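Local coordinates for hypothetical protein (Clostridium sporogenes ATCC 15579, PDB 4QRK) that is of unknown function but, as a right-handed beta-helix protein related to LiaF-type cell-wall stress proteins, may take part in cell adhesion, at residues 10-15 against 49-54; 157-162 against 214-219; 36-41 against 116-121; 144-149 against 201-206. All coordinates share one frame; numbering follows the deposited sequence.

Interaction 1. Residues 10-15 against 49-54; sequences PKEEIK and KFIYSE
Tyr52, Phe50 and Glu13 bury the most surface where strand 11-15 meets strand 49-52, and Tyr52 is gripped from two directions. Its CG takes the crowded position between backbone N and carbonyl carbon (chi1 57°), from which the ring extends beneath Lys11 CB. That carbon lies over the face but offset toward the rim, 3.6 Å from the centroid of the Tyr52 ring, a CH-pi contact. Glu13 CD stands at the ring edge, in its plane; the carboxylate is turned 80° from the ring, and Tyr52 OH donates to Glu13 OE2 at 2.6 Å, reaching it from above the carboxylate plane. Lys58 forms a salt bridge with the same oxygen, which would stabilise its negative charge. Phe50, on the same face of the sheet, meets the chain of Lys15 at about a right angle, Lys15 CG lying 3.7 Å from Phe50 CE2. Beneath these groups the backbones pair antiparallel: Phe50 N donates to Glu13 O at 2.8 Å and Glu13 N to Phe50 O, and Lys11 and Tyr52 exchange a second such pair. On the other face Glu12 OE1 makes a long salt bridge to Lys49 NZ, 3.5 Å. Strand 11-17 is one of the two outermost strands of its sheet within the chain; strand 46-52 lies between it and strand 91-98, whose Trp93 meets Phe50 edge-to-face.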
loop_
_atom_site.group_PDB
_atom_site.type_symbol
_atom_site.label_atom_id
_atom_site.label_comp_id
_atom_site.label_asym_id
_atom_site.label_seq_id
_atom_site.Cartn_x
_atom_site.Cartn_y
_atom_site.Cartn_z
ATOM N N PRO A 10 -7.297 -3.596 24.582
ATOM C CA PRO A 10 -7.579 -2.561 23.579
ATOM C C PRO A 10 -8.989 -2.714 23.014
ATOM O O PRO A 10 -9.583 -3.793 23.114
ATOM C CB PRO A 10 -6.524 -2.820 22.512
ATOM C CG PRO A 10 -6.207 -4.285 22.628
ATOM C CD PRO A 10 -6.366 -4.628 24.087
ATOM N N LYS A 11 -9.522 -1.654 22.414
ATOM C CA LYS A 11 -10.772 -1.764 21.657
ATOM C C LYS A 11 -10.570 -2.598 20.406
ATOM O O LYS A 11 -9.534 -2.496 19.735
ATOM C CB LYS A 11 -11.266 -0.376 21.253
ATOM C CG LYS A 11 -11.631 0.549 22.429
ATOM C CD LYS A 11 -13.004 0.180 22.991
ATOM C CE LYS A 11 -13.345 0.955 24.248
ATOM N NZ LYS A 11 -13.392 2.401 23.983
ATOM N N GLU A 12 -11.569 -3.410 20.085
ATOM C CA GLU A 12 -11.586 -4.169 18.839
ATOM C C GLU A 12 -12.888 -4.005 18.125
ATOM O O GLU A 12 -13.949 -4.095 18.749
ATOM C CB GLU A 12 -11.319 -5.656 19.102
ATOM C CG GLU A 12 -9.988 -5.906 19.794
ATOM C CD GLU A 12 -9.610 -7.378 19.864
ATOM O OE1 GLU A 12 -10.195 -8.204 19.132
ATOM O OE2 GLU A 12 -8.722 -7.705 20.671
ATOM N N GLU A 13 -12.796 -3.777 16.813
ATOM C CA GLU A 13 -13.958 -3.487 15.985
ATOM C C GLU A 13 -13.780 -4.088 14.632
ATOM O O GLU A 13 -12.653 -4.120 14.115
ATOM C CB GLU A 13 -14.087 -1.990 15.701
ATOM C CG GLU A 13 -14.094 -1.100 16.896
ATOM C CD GLU A 13 -14.106 0.368 16.508
ATOM O OE1 GLU A 13 -13.586 0.720 15.424
ATOM O OE2 GLU A 13 -14.640 1.167 17.306
ATOM N N ILE A 14 -14.894 -4.521 14.074
ATOM C CA ILE A 14 -14.968 -4.942 12.691
ATOM C C ILE A 14 -15.794 -3.924 11.907
ATOM O O ILE A 14 -16.802 -3.400 12.408
ATOM C CB ILE A 14 -15.632 -6.322 12.551
ATOM C CG1 ILE A 14 -14.936 -7.360 13.427
ATOM C CG2 ILE A 14 -15.636 -6.762 11.116
ATOM C CD1 ILE A 14 -13.519 -7.629 13.073
ATOM N N LYS A 15 -15.364 -3.648 10.689
ATOM C CA LYS A 15 -16.114 -2.761 9.787
ATOM C C LYS A 15 -16.206 -3.490 8.484
ATOM O O LYS A 15 -15.227 -4.062 8.026
ATOM C CB LYS A 15 -15.378 -1.448 9.629
ATOM C CG LYS A 15 -15.236 -0.717 10.984
ATOM C CD LYS A 15 -14.773 0.730 10.822
ATOM C CE LYS A 15 -14.508 1.429 12.167
ATOM N NZ LYS A 15 -15.781 1.629 12.903
ATOM N N LYS A 49 -10.612 -5.402 10.523
ATOM C CA LYS A 49 -10.563 -5.482 11.977
ATOM C C LYS A 49 -9.543 -4.465 12.517
ATOM O O LYS A 49 -8.379 -4.448 12.099
ATOM C CB LYS A 49 -10.168 -6.898 12.409
ATOM C CG LYS A 49 -10.231 -7.089 13.929
ATOM C CD LYS A 49 -9.712 -8.453 14.333
ATOM C CE LYS A 49 -9.797 -8.661 15.830
ATOM N NZ LYS A 49 -9.212 -9.962 16.249
ATOM N N PHE A 50 -9.996 -3.638 13.446
ATOM C CA PHE A 50 -9.221 -2.502 13.926
ATOM C C PHE A 50 -9.049 -2.704 15.403
ATOM O O PHE A 50 -10.029 -2.993 16.124
ATOM C CB PHE A 50 -9.981 -1.198 13.625
ATOM C CG PHE A 50 -10.289 -1.039 12.182
ATOM C CD1 PHE A 50 -9.396 -0.411 11.345
ATOM C CD2 PHE A 50 -11.413 -1.610 11.641
ATOM C CE1 PHE A 50 -9.648 -0.275 10.004
ATOM C CE2 PHE A 50 -11.679 -1.493 10.308
ATOM C CZ PHE A 50 -10.768 -0.816 9.466
ATOM N N ILE A 51 -7.792 -2.613 15.836
ATOM C CA ILE A 51 -7.426 -2.765 17.247
ATOM C C ILE A 51 -6.687 -1.525 17.699
ATOM O O ILE A 51 -5.719 -1.096 17.063
ATOM C CB ILE A 51 -6.578 -3.975 17.468
ATOM C CG1 ILE A 51 -7.353 -5.210 17.021
ATOM C CG2 ILE A 51 -6.203 -4.133 18.944
ATOM C CD1 ILE A 51 -6.445 -6.459 16.957
ATOM N N TYR A 52 -7.177 -0.900 18.757
ATOM C CA TYR A 52 -6.590 0.376 19.183
ATOM C C TYR A 52 -6.680 0.518 20.702
ATOM O O TYR A 52 -7.715 0.242 21.281
ATOM C CB TYR A 52 -7.220 1.585 18.417
ATOM C CG TYR A 52 -8.715 1.744 18.526
ATOM C CD1 TYR A 52 -9.577 1.079 17.675
ATOM C CD2 TYR A 52 -9.266 2.577 19.487
ATOM C CE1 TYR A 52 -10.964 1.215 17.814
ATOM C CE2 TYR A 52 -10.636 2.733 19.614
ATOM C CZ TYR A 52 -11.473 2.040 18.769
ATOM O OH TYR A 52 -12.824 2.195 18.902
ATOM N N SER A 53 -5.579 0.914 21.346
ATOM C CA SER A 53 -5.540 0.984 22.793
ATOM C C SER A 53 -5.889 2.362 23.342
ATOM O O SER A 53 -6.146 2.512 24.528
ATOM C CB SER A 53 -4.163 0.584 23.280
ATOM O OG SER A 53 -3.205 1.420 22.714
ATOM N N GLU A 54 -5.892 3.367 22.482
ATOM C CA GLU A 54 -6.164 4.732 22.892
ATOM C C GLU A 54 -7.442 5.139 22.188
ATOM O O GLU A 54 -7.534 5.037 20.963
ATOM C CB GLU A 54 -5.022 5.668 22.461
ATOM C CG GLU A 54 -3.650 5.150 22.780
ATOM C CD GLU A 54 -3.513 4.741 24.234
ATOM O OE1 GLU A 54 -3.776 5.566 25.125
ATOM O OE2 GLU A 54 -3.163 3.573 24.486
#

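Interaction 2. Residues 157-162 against 214-219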
loop_
_atom_site.group_PDB
_atom_site.type_symbol
_atom_site.label_atom_id
_atom_site.label_comp_id
_atom_site.label_asym_id
_atom_site.label_seq_id
_atom_site.Cartn_x
_atom_site.Cartn_y
_atom_site.Cartn_z
ATOM N N GLU A 157 12.876 1.232 5.258
ATOM C CA GLU A 157 13.073 0.283 4.166
ATOM C C GLU A 157 11.784 0.084 3.404
ATOM O O GLU A 157 10.695 0.149 3.986
ATOM C CB GLU A 157 13.468 -1.071 4.793
ATOM C CG GLU A 157 14.142 -2.064 3.864
ATOM C CD GLU A 157 14.977 -3.127 4.629
ATOM O OE1 GLU A 157 14.753 -3.297 5.853
ATOM O OE2 GLU A 157 15.857 -3.780 4.010
ATOM N N ALA A 158 11.908 -0.181 2.108
ATOM C CA ALA A 158 10.768 -0.546 1.277
ATOM C C ALA A 158 11.153 -1.815 0.495
ATOM O O ALA A 158 12.267 -1.902 -0.041
ATOM C CB ALA A 158 10.427 0.599 0.335
ATOM N N THR A 159 10.285 -2.821 0.509
ATOM C CA THR A 159 10.500 -4.062 -0.236
ATOM C C THR A 159 9.299 -4.324 -1.092
ATOM O O THR A 159 8.151 -4.286 -0.602
ATOM C CB THR A 159 10.649 -5.268 0.690
ATOM O OG1 THR A 159 11.794 -5.093 1.494
ATOM C CG2 THR A 159 10.822 -6.585 -0.117
ATOM N N VAL A 160 9.538 -4.543 -2.380
ATOM C CA VAL A 160 8.460 -4.736 -3.320
ATOM C C VAL A 160 8.680 -6.014 -4.130
ATOM O O VAL A 160 9.774 -6.216 -4.660
ATOM C CB VAL A 160 8.374 -3.524 -4.250
ATOM C CG1 VAL A 160 7.150 -3.583 -5.102
ATOM C CG2 VAL A 160 8.340 -2.238 -3.408
ATOM N N TYR A 161 7.653 -6.870 -4.187
ATOM C CA TYR A 161 7.656 -8.070 -5.019
ATOM C C TYR A 161 6.851 -7.821 -6.287
ATOM O O TYR A 161 5.711 -7.414 -6.228
ATOM C CB TYR A 161 7.097 -9.294 -4.263
ATOM C CG TYR A 161 7.877 -9.596 -2.988
ATOM C CD1 TYR A 161 9.006 -10.394 -3.008
ATOM C CD2 TYR A 161 7.469 -9.051 -1.763
ATOM C CE1 TYR A 161 9.725 -10.637 -1.827
ATOM C CE2 TYR A 161 8.175 -9.272 -0.601
ATOM C CZ TYR A 161 9.292 -10.062 -0.638
ATOM O OH TYR A 161 9.945 -10.253 0.537
ATOM N N LEU A 162 7.460 -8.107 -7.430
ATOM C CA LEU A 162 6.897 -7.783 -8.734
ATOM C C LEU A 162 6.756 -9.045 -9.583
ATOM O O LEU A 162 7.429 -10.042 -9.360
ATOM C CB LEU A 162 7.802 -6.746 -9.422
ATOM C CG LEU A 162 7.734 -5.416 -8.677
ATOM C CD1 LEU A 162 8.957 -4.566 -8.861
ATOM C CD2 LEU A 162 6.519 -4.659 -9.071
ATOM N N ALA A 214 16.792 1.446 2.627
ATOM C CA ALA A 214 17.060 0.524 1.532
ATOM C C ALA A 214 15.806 0.344 0.688
ATOM O O ALA A 214 14.683 0.396 1.197
ATOM C CB ALA A 214 17.477 -0.800 2.118
ATOM N N ILE A 215 16.002 0.125 -0.591
ATOM C CA ILE A 215 14.953 -0.271 -1.472
ATOM C C ILE A 215 15.292 -1.645 -2.014
ATOM O O ILE A 215 16.327 -1.832 -2.679
ATOM C CB ILE A 215 14.845 0.706 -2.638
ATOM C CG1 ILE A 215 14.438 2.070 -2.122
ATOM C CG2 ILE A 215 13.840 0.198 -3.675
ATOM C CD1 ILE A 215 14.574 3.177 -3.176
ATOM N N ASN A 216 14.418 -2.602 -1.731
ATOM C CA ASN A 216 14.621 -3.979 -2.154
ATOM C C ASN A 216 13.595 -4.345 -3.172
ATOM O O ASN A 216 12.415 -4.324 -2.874
ATOM C CB ASN A 216 14.466 -4.900 -0.965
ATOM C CG ASN A 216 15.430 -4.559 0.156
ATOM O OD1 ASN A 216 16.626 -4.538 -0.039
ATOM N ND2 ASN A 216 14.900 -4.245 1.306
ATOM N N ILE A 217 14.025 -4.636 -4.390
ATOM C CA ILE A 217 13.072 -5.071 -5.400
ATOM C C ILE A 217 13.367 -6.483 -5.854
ATOM O O ILE A 217 14.519 -6.839 -6.111
ATOM C CB ILE A 217 12.998 -4.092 -6.625
ATOM C CG1 ILE A 217 14.353 -3.711 -7.139
ATOM C CG2 ILE A 217 12.311 -2.796 -6.225
ATOM C CD1 ILE A 217 14.265 -3.009 -8.471
ATOM N N LYS A 218 12.302 -7.266 -5.968
ATOM C CA LYS A 218 12.394 -8.716 -6.132
ATOM C C LYS A 218 11.327 -9.190 -7.117
ATOM O O LYS A 218 10.242 -8.634 -7.162
ATOM C CB LYS A 218 12.168 -9.404 -4.778
ATOM C CG LYS A 218 13.280 -9.205 -3.759
ATOM C CD LYS A 218 12.768 -9.396 -2.325
ATOM C CE LYS A 218 13.879 -9.691 -1.303
ATOM N NZ LYS A 218 15.138 -8.923 -1.540
ATOM N N GLN A 219 11.628 -10.231 -7.885
ATOM C CA GLN A 219 10.640 -10.840 -8.769
ATOM C C GLN A 219 10.119 -12.080 -8.092
ATOM O O GLN A 219 10.860 -12.812 -7.460
ATOM C CB GLN A 219 11.243 -11.205 -10.129
ATOM C CG GLN A 219 11.777 -10.006 -10.873
ATOM C CD GLN A 219 12.084 -10.288 -12.325
ATOM O OE1 GLN A 219 13.242 -10.251 -12.744
ATOM N NE2 GLN A 219 11.044 -10.522 -13.116
#
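Asn216 and Glu157 meet where strands 157-162 and 215-219 run parallel, and one amide nitrogen serves two acceptors. Asn216 ND2 donates to Glu157 OE2 at 2.9 Å, approaching on the anti side of the carboxylate but 33° out of its plane, and to Thr159 OG1 at 3.2 Å. Both acceptors lie near the plane of the Asn216 amide, as expected if each N-H serves one of them. Asn216 OD1 is taken in turn by Asn180 ND2, so this buried amide is fixed at both ends and its rotation is set. Glu157 can reach across because its CG is anti to the backbone N (chi1 -161°) and its chain stays extended.

The backbone ladder is equally close: Asn216 N donates to Ala158 O at 2.8 Å, nearly straight, and Leu162 N to Lys218 O at 2.8 Å. Such in-register parallel pairing of strands from successive coils is the hallmark of the right-handed beta-helix. On the inward face Ala158, Val160 and Leu162 line up with Ile215 and Ile217, although across the two strands they barely touch, Val160 CB being 4.5 Å from Ile217 CG2; this face packs instead against Ile208 and Ile170 of the opposing sheet.

Further along the face of Thr159 and Asn216 the contact turns from buried to solvent-exposed. There the exposed Lys218 lies side by side with Tyr161, both side chains pointing the same way, and Lys218 CD comes within 3.3 Å of Tyr161 CE1. Its approach to the ring is oblique. The cation-pi partner of Tyr161 is Lys220, just beyond the segment.

Interaction 3. Residues 36-41 against 116-121; sequences LNISGN and ADLSKI
Ile38 and Ala116 form the single parallel bridge of this contact, their CA atoms 4.5 Å apart. The side chains stand on the same face of the sheet, with Ile38 CB 4.0 Å from Ala116 CB. The Ile38 carbonyl is the polar centre of the pairing: Asp117 N donates to Ile38 O at 2.9 Å, tilted 19° from the carbonyl plane, and Ala116 CA adds a CA-H...O contact to the same oxygen. Ile38 CG2 lies anti to the backbone N, beside the carbonyl carbon, a placement from which it reaches Leu118 CD2 in a looser, oblique meeting at 4.2 Å.

At Ser39 the pairing weakens to a CA-H...O contact with Asp117 O, and the hydroxyl turns along its own strand, Ser39 OG donating to Gly40 O. Asn96 ND2 of strand 91-98 also bonds this hydroxyl.

The parting of the backbones marks a corner of the right-handed beta-helix, in which a coil leaves one sheet and turns toward the next. Strand 113-117 ends at Asp117, whose OD1 accepts from Ser119 N at 3.0 Å to make an Asx turn and from Ser119 OG as well. A type I turn from Leu118 to Ile121 follows.

Gly40 faces this corner without a direct hydrogen bond across it. A water links the two sides instead, accepting from Gly40 N at 3.0 Å and donating to Asp117 OD2 at 2.7 Å, so the two carboxylate oxygens of Asp117 have separate tasks. Ile121 CD1 packs on Gly40 CA at 3.8 Å, while Leu97 of strand 91-98 also touches the side chain of Ile121.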
loop_
_atom_site.group_PDB
_atom_site.type_symbol
_atom_site.label_atom_id
_atom_site.label_comp_id
_atom_site.label_asym_id
_atom_site.label_seq_id
_atom_site.Cartn_x
_atom_site.Cartn_y
_atom_site.Cartn_z
ATOM N N LEU A 36 -0.265 -1.641 9.786
ATOM C CA LEU A 36 -1.337 -1.711 8.809
ATOM C C LEU A 36 -1.074 -2.897 7.896
ATOM O O LEU A 36 -0.033 -2.946 7.250
ATOM C CB LEU A 36 -1.340 -0.426 7.972
ATOM C CG LEU A 36 -2.186 -0.391 6.708
ATOM C CD1 LEU A 36 -3.622 -0.689 6.987
ATOM C CD2 LEU A 36 -2.058 0.997 6.056
ATOM N N ASN A 37 -2.049 -3.808 7.796
ATOM C CA ASN A 37 -1.964 -5.013 6.980
ATOM C C ASN A 37 -3.140 -5.110 6.031
ATOM O O ASN A 37 -4.295 -4.986 6.431
ATOM C CB ASN A 37 -1.962 -6.246 7.854
ATOM C CG ASN A 37 -0.809 -6.287 8.824
ATOM O OD1 ASN A 37 0.379 -6.071 8.475
ATOM N ND2 ASN A 37 -1.144 -6.552 10.063
ATOM N N ILE A 38 -2.841 -5.264 4.761
ATOM C CA ILE A 38 -3.872 -5.336 3.733
ATOM C C ILE A 38 -3.677 -6.565 2.894
ATOM O O ILE A 38 -2.537 -6.911 2.499
ATOM C CB ILE A 38 -3.856 -4.124 2.802
ATOM C CG1 ILE A 38 -3.988 -2.817 3.612
ATOM C CG2 ILE A 38 -4.968 -4.257 1.768
ATOM C CD1 ILE A 38 -3.964 -1.577 2.704
ATOM N N SER A 39 -4.791 -7.218 2.605
ATOM C CA SER A 39 -4.811 -8.385 1.722
ATOM C C SER A 39 -6.046 -8.394 0.867
ATOM O O SER A 39 -6.933 -7.548 1.013
ATOM C CB SER A 39 -4.806 -9.665 2.543
ATOM O OG SER A 39 -6.067 -9.866 3.173
ATOM N N GLY A 40 -6.136 -9.391 -0.012
ATOM C CA GLY A 40 -7.414 -9.714 -0.632
ATOM C C GLY A 40 -8.270 -10.609 0.290
ATOM O O GLY A 40 -8.247 -10.482 1.527
ATOM N N ASN A 41 -9.024 -11.503 -0.340
ATOM C CA ASN A 41 -9.896 -12.486 0.339
ATOM C C ASN A 41 -11.153 -11.911 0.999
ATOM O O ASN A 41 -11.500 -12.301 2.113
ATOM C CB ASN A 41 -9.073 -13.319 1.363
ATOM C CG ASN A 41 -9.544 -14.792 1.432
ATOM O OD1 ASN A 41 -10.095 -15.317 0.473
ATOM N ND2 ASN A 41 -9.326 -15.438 2.569
ATOM N N ALA A 116 1.378 -5.407 2.718
ATOM C CA ALA A 116 0.244 -5.623 1.831
ATOM C C ALA A 116 0.499 -6.667 0.758
ATOM O O ALA A 116 1.523 -6.646 0.059
ATOM C CB ALA A 116 -0.224 -4.298 1.153
ATOM N N ASP A 117 -0.459 -7.569 0.647
ATOM C CA ASP A 117 -0.512 -8.486 -0.462
ATOM C C ASP A 117 -1.545 -7.980 -1.394
ATOM O O ASP A 117 -2.744 -8.102 -1.129
ATOM C CB ASP A 117 -0.903 -9.885 -0.029
ATOM C CG ASP A 117 -0.981 -10.857 -1.223
ATOM O OD1 ASP A 117 -0.453 -10.533 -2.305
ATOM O OD2 ASP A 117 -1.607 -11.923 -1.091
ATOM N N LEU A 118 -1.098 -7.431 -2.523
ATOM C CA LEU A 118 -2.019 -6.906 -3.522
ATOM C C LEU A 118 -1.949 -7.734 -4.799
ATOM O O LEU A 118 -2.448 -7.329 -5.831
ATOM C CB LEU A 118 -1.690 -5.452 -3.854
ATOM C CG LEU A 118 -1.668 -4.452 -2.687
ATOM C CD1 LEU A 118 -1.173 -3.079 -3.105
ATOM C CD2 LEU A 118 -3.021 -4.358 -1.929
ATOM N N SER A 119 -1.376 -8.918 -4.715
ATOM C CA SER A 119 -1.219 -9.772 -5.890
ATOM C C SER A 119 -2.532 -10.307 -6.403
ATOM O O SER A 119 -2.601 -10.692 -7.524
ATOM C CB SER A 119 -0.297 -10.943 -5.599
ATOM O OG SER A 119 -0.800 -11.734 -4.527
ATOM N N LYS A 120 -3.582 -10.302 -5.600
ATOM C CA LYS A 120 -4.877 -10.822 -6.047
ATOM C C LYS A 120 -5.901 -9.748 -6.321
ATOM O O LYS A 120 -7.031 -10.042 -6.643
ATOM C CB LYS A 120 -5.434 -11.807 -5.010
ATOM C CG LYS A 120 -4.516 -13.022 -4.886
ATOM C CD LYS A 120 -5.120 -14.046 -4.010
ATOM C CE LYS A 120 -4.494 -15.385 -4.218
ATOM N NZ LYS A 120 -5.151 -16.376 -3.321
ATOM N N ILE A 121 -5.504 -8.503 -6.145
ATOM C CA ILE A 121 -6.405 -7.362 -6.310
ATOM C C ILE A 121 -6.346 -6.938 -7.770
ATOM O O ILE A 121 -5.287 -7.009 -8.397
ATOM C CB ILE A 121 -5.892 -6.197 -5.447
ATOM C CG1 ILE A 121 -5.798 -6.621 -3.982
ATOM C CG2 ILE A 121 -6.736 -4.938 -5.560
ATOM C CD1 ILE A 121 -7.069 -7.139 -3.427
HETATM O O HOH W 1 -4.222 -11.587 -0.545
#

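Interaction 4. Residues 144-149 against 201-206; sequences KNNVKV and KNSIEV
Chi1 of -64° sets Asn146 CG anti to its carbonyl carbon, and chi2 of -41° turns OD1 toward Ser203. Ser203 N then donates to Asn146 OD1 at 3.0 Å, in the plane of the side-chain carbonyl. A water donates to the same oxygen at 2.9 Å and to Lys201 O, and accepts from Ser203 OG. The side-chain carbonyl of Asn146 thus takes the N-H of Ser203 just before regular pairing begins. Asn202 lays its amide against the backbone of Lys144 and Asn145, its ND2 3.4 Å from Asn145 CA. Asn145 itself is tied by OD1 to Lys124; its buried backbone O has no partner in the model.

From Val147 onward the ladder is regular, with Glu205 N donating to Val147 O at 2.9 Å. On one face Val147, Val149, Ile204 and Val206 lie side by side; Ile204 CG2 is 3.9 Å from Val149 CG2, and Val149 CG1 is 4.0 Å from Val206 CG1. On the other, Lys148 and Glu205 cross without a salt bridge, and Glu205 OE2 bonds Tyr197 OH instead. In-register parallel strands with stacked aliphatic residues, entered from a loop, are characteristic of successive coils of a right-handed beta-helix.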
loop_
_atom_site.group_PDB
_atom_site.type_symbol
_atom_site.label_atom_id
_atom_site.label_comp_id
_atom_site.label_asym_id
_atom_site.label_seq_id
_atom_site.Cartn_x
_atom_site.Cartn_y
_atom_site.Cartn_z
ATOM N N LYS A 144 -4.274 -7.253 -15.415
ATOM C CA LYS A 144 -4.859 -7.271 -16.748
ATOM C C LYS A 144 -4.988 -5.881 -17.348
ATOM O O LYS A 144 -5.715 -5.660 -18.297
ATOM C CB LYS A 144 -6.214 -7.987 -16.702
ATOM C CG LYS A 144 -6.093 -9.503 -16.430
ATOM C CD LYS A 144 -5.051 -10.194 -17.359
ATOM C CE LYS A 144 -5.020 -11.713 -17.183
ATOM N NZ LYS A 144 -4.683 -12.124 -15.785
ATOM N N ASN A 145 -4.245 -4.948 -16.802
ATOM C CA ASN A 145 -4.194 -3.612 -17.338
ATOM C C ASN A 145 -2.893 -3.031 -16.838
ATOM O O ASN A 145 -2.195 -3.663 -16.030
ATOM C CB ASN A 145 -5.346 -2.839 -16.764
ATOM C CG ASN A 145 -5.571 -3.199 -15.335
ATOM O OD1 ASN A 145 -6.498 -3.945 -15.007
ATOM N ND2 ASN A 145 -4.686 -2.719 -14.461
ATOM N N ASN A 146 -2.547 -1.849 -17.316
ATOM C CA ASN A 146 -1.381 -1.163 -16.811
ATOM C C ASN A 146 -1.590 -0.741 -15.378
ATOM O O ASN A 146 -2.709 -0.450 -14.978
ATOM C CB ASN A 146 -1.097 0.047 -17.662
ATOM C CG ASN A 146 -0.738 -0.338 -19.069
ATOM O OD1 ASN A 146 0.005 -1.304 -19.295
ATOM N ND2 ASN A 146 -1.285 0.385 -20.027
ATOM N N VAL A 147 -0.508 -0.705 -14.616
ATOM C CA VAL A 147 -0.578 -0.353 -13.194
ATOM C C VAL A 147 0.496 0.685 -12.918
ATOM O O VAL A 147 1.610 0.594 -13.434
ATOM C CB VAL A 147 -0.343 -1.583 -12.303
ATOM C CG1 VAL A 147 -0.523 -1.236 -10.786
ATOM C CG2 VAL A 147 -1.228 -2.698 -12.684
ATOM N N LYS A 148 0.153 1.664 -12.089
ATOM C CA LYS A 148 1.043 2.738 -11.700
ATOM C C LYS A 148 1.269 2.612 -10.199
ATOM O O LYS A 148 0.319 2.555 -9.443
ATOM C CB LYS A 148 0.373 4.075 -12.049
ATOM C CG LYS A 148 1.273 5.260 -12.036
ATOM C CD LYS A 148 1.322 5.928 -13.413
ATOM C CE LYS A 148 2.487 6.935 -13.539
ATOM N NZ LYS A 148 3.850 6.288 -13.646
ATOM N N VAL A 149 2.525 2.533 -9.778
ATOM C CA VAL A 149 2.869 2.456 -8.370
ATOM C C VAL A 149 3.853 3.542 -7.999
ATOM O O VAL A 149 4.915 3.654 -8.603
ATOM C CB VAL A 149 3.472 1.090 -8.011
ATOM C CG1 VAL A 149 3.902 1.038 -6.548
ATOM C CG2 VAL A 149 2.475 -0.013 -8.302
ATOM N N LYS A 201 1.688 -6.692 -23.237
ATOM C CA LYS A 201 0.744 -5.600 -23.492
ATOM C C LYS A 201 0.626 -4.712 -22.248
ATOM O O LYS A 201 0.616 -3.492 -22.343
ATOM C CB LYS A 201 -0.642 -6.163 -23.870
ATOM C CG LYS A 201 -1.689 -5.086 -24.193
ATOM C CD LYS A 201 -3.098 -5.648 -24.405
ATOM C CE LYS A 201 -3.734 -6.090 -23.090
ATOM N NZ LYS A 201 -5.122 -6.601 -23.259
ATOM N N ASN A 202 0.520 -5.357 -21.086
ATOM C CA ASN A 202 0.374 -4.683 -19.790
ATOM C C ASN A 202 1.685 -4.515 -19.031
ATOM O O ASN A 202 2.586 -5.365 -19.101
ATOM C CB ASN A 202 -0.556 -5.491 -18.890
ATOM C CG ASN A 202 -1.917 -5.727 -19.522
ATOM O OD1 ASN A 202 -2.440 -6.850 -19.507
ATOM N ND2 ASN A 202 -2.496 -4.672 -20.079
ATOM N N SER A 203 1.790 -3.426 -18.280
ATOM C CA SER A 203 3.005 -3.191 -17.516
ATOM C C SER A 203 2.753 -2.515 -16.171
ATOM O O SER A 203 1.724 -1.867 -15.987
ATOM C CB SER A 203 3.972 -2.347 -18.357
ATOM O OG SER A 203 3.531 -1.011 -18.346
ATOM N N ILE A 204 3.695 -2.690 -15.240
ATOM C CA ILE A 204 3.722 -1.939 -13.988
ATOM C C ILE A 204 4.857 -0.933 -14.038
ATOM O O ILE A 204 6.021 -1.296 -14.262
ATOM C CB ILE A 204 3.925 -2.835 -12.735
ATOM C CG1 ILE A 204 3.133 -4.113 -12.879
ATOM C CG2 ILE A 204 3.534 -2.032 -11.479
ATOM C CD1 ILE A 204 3.082 -5.041 -11.616
ATOM N N GLU A 205 4.506 0.342 -13.882
ATOM C CA GLU A 205 5.488 1.420 -13.839
ATOM C C GLU A 205 5.609 1.749 -12.371
ATOM O O GLU A 205 4.616 2.080 -11.734
ATOM C CB GLU A 205 5.007 2.667 -14.599
ATOM C CG GLU A 205 4.820 2.464 -16.142
ATOM C CD GLU A 205 6.102 2.482 -16.936
ATOM O OE1 GLU A 205 7.167 2.847 -16.381
ATOM O OE2 GLU A 205 6.040 2.138 -18.141
ATOM N N VAL A 206 6.810 1.642 -11.829
ATOM C CA VAL A 206 7.006 1.835 -10.390
ATOM C C VAL A 206 8.016 2.939 -10.146
ATOM O O VAL A 206 9.124 2.906 -10.676
ATOM C CB VAL A 206 7.486 0.514 -9.724
ATOM C CG1 VAL A 206 7.551 0.675 -8.243
ATOM C CG2 VAL A 206 6.549 -0.634 -10.043
HETATM O O HOH W 2 2.178 -1.216 -21.177
#

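Interaction 3 is the most buried of the four and lies nearest the centre of the chain; the others combine buried and exposed residues. Interactions 1, 2 and 3 belong to one sheet, whereas interaction 4 belongs to the second. Interaction 1 is antiparallel, at the edge of its sheet, and relies on an aromatic ring and charged groups. Interactions 2 and 4 pair strands of the same two coils on opposing sheets, since 147-153 leads into 157-162 and 203-210 into 215-219; they touch through Leu162 CD2 and Val206 CG2, 4.1 Å apart. Asparagine side chains make hydrogen bonds across both, while in interaction 3 a water joins the strands where they part.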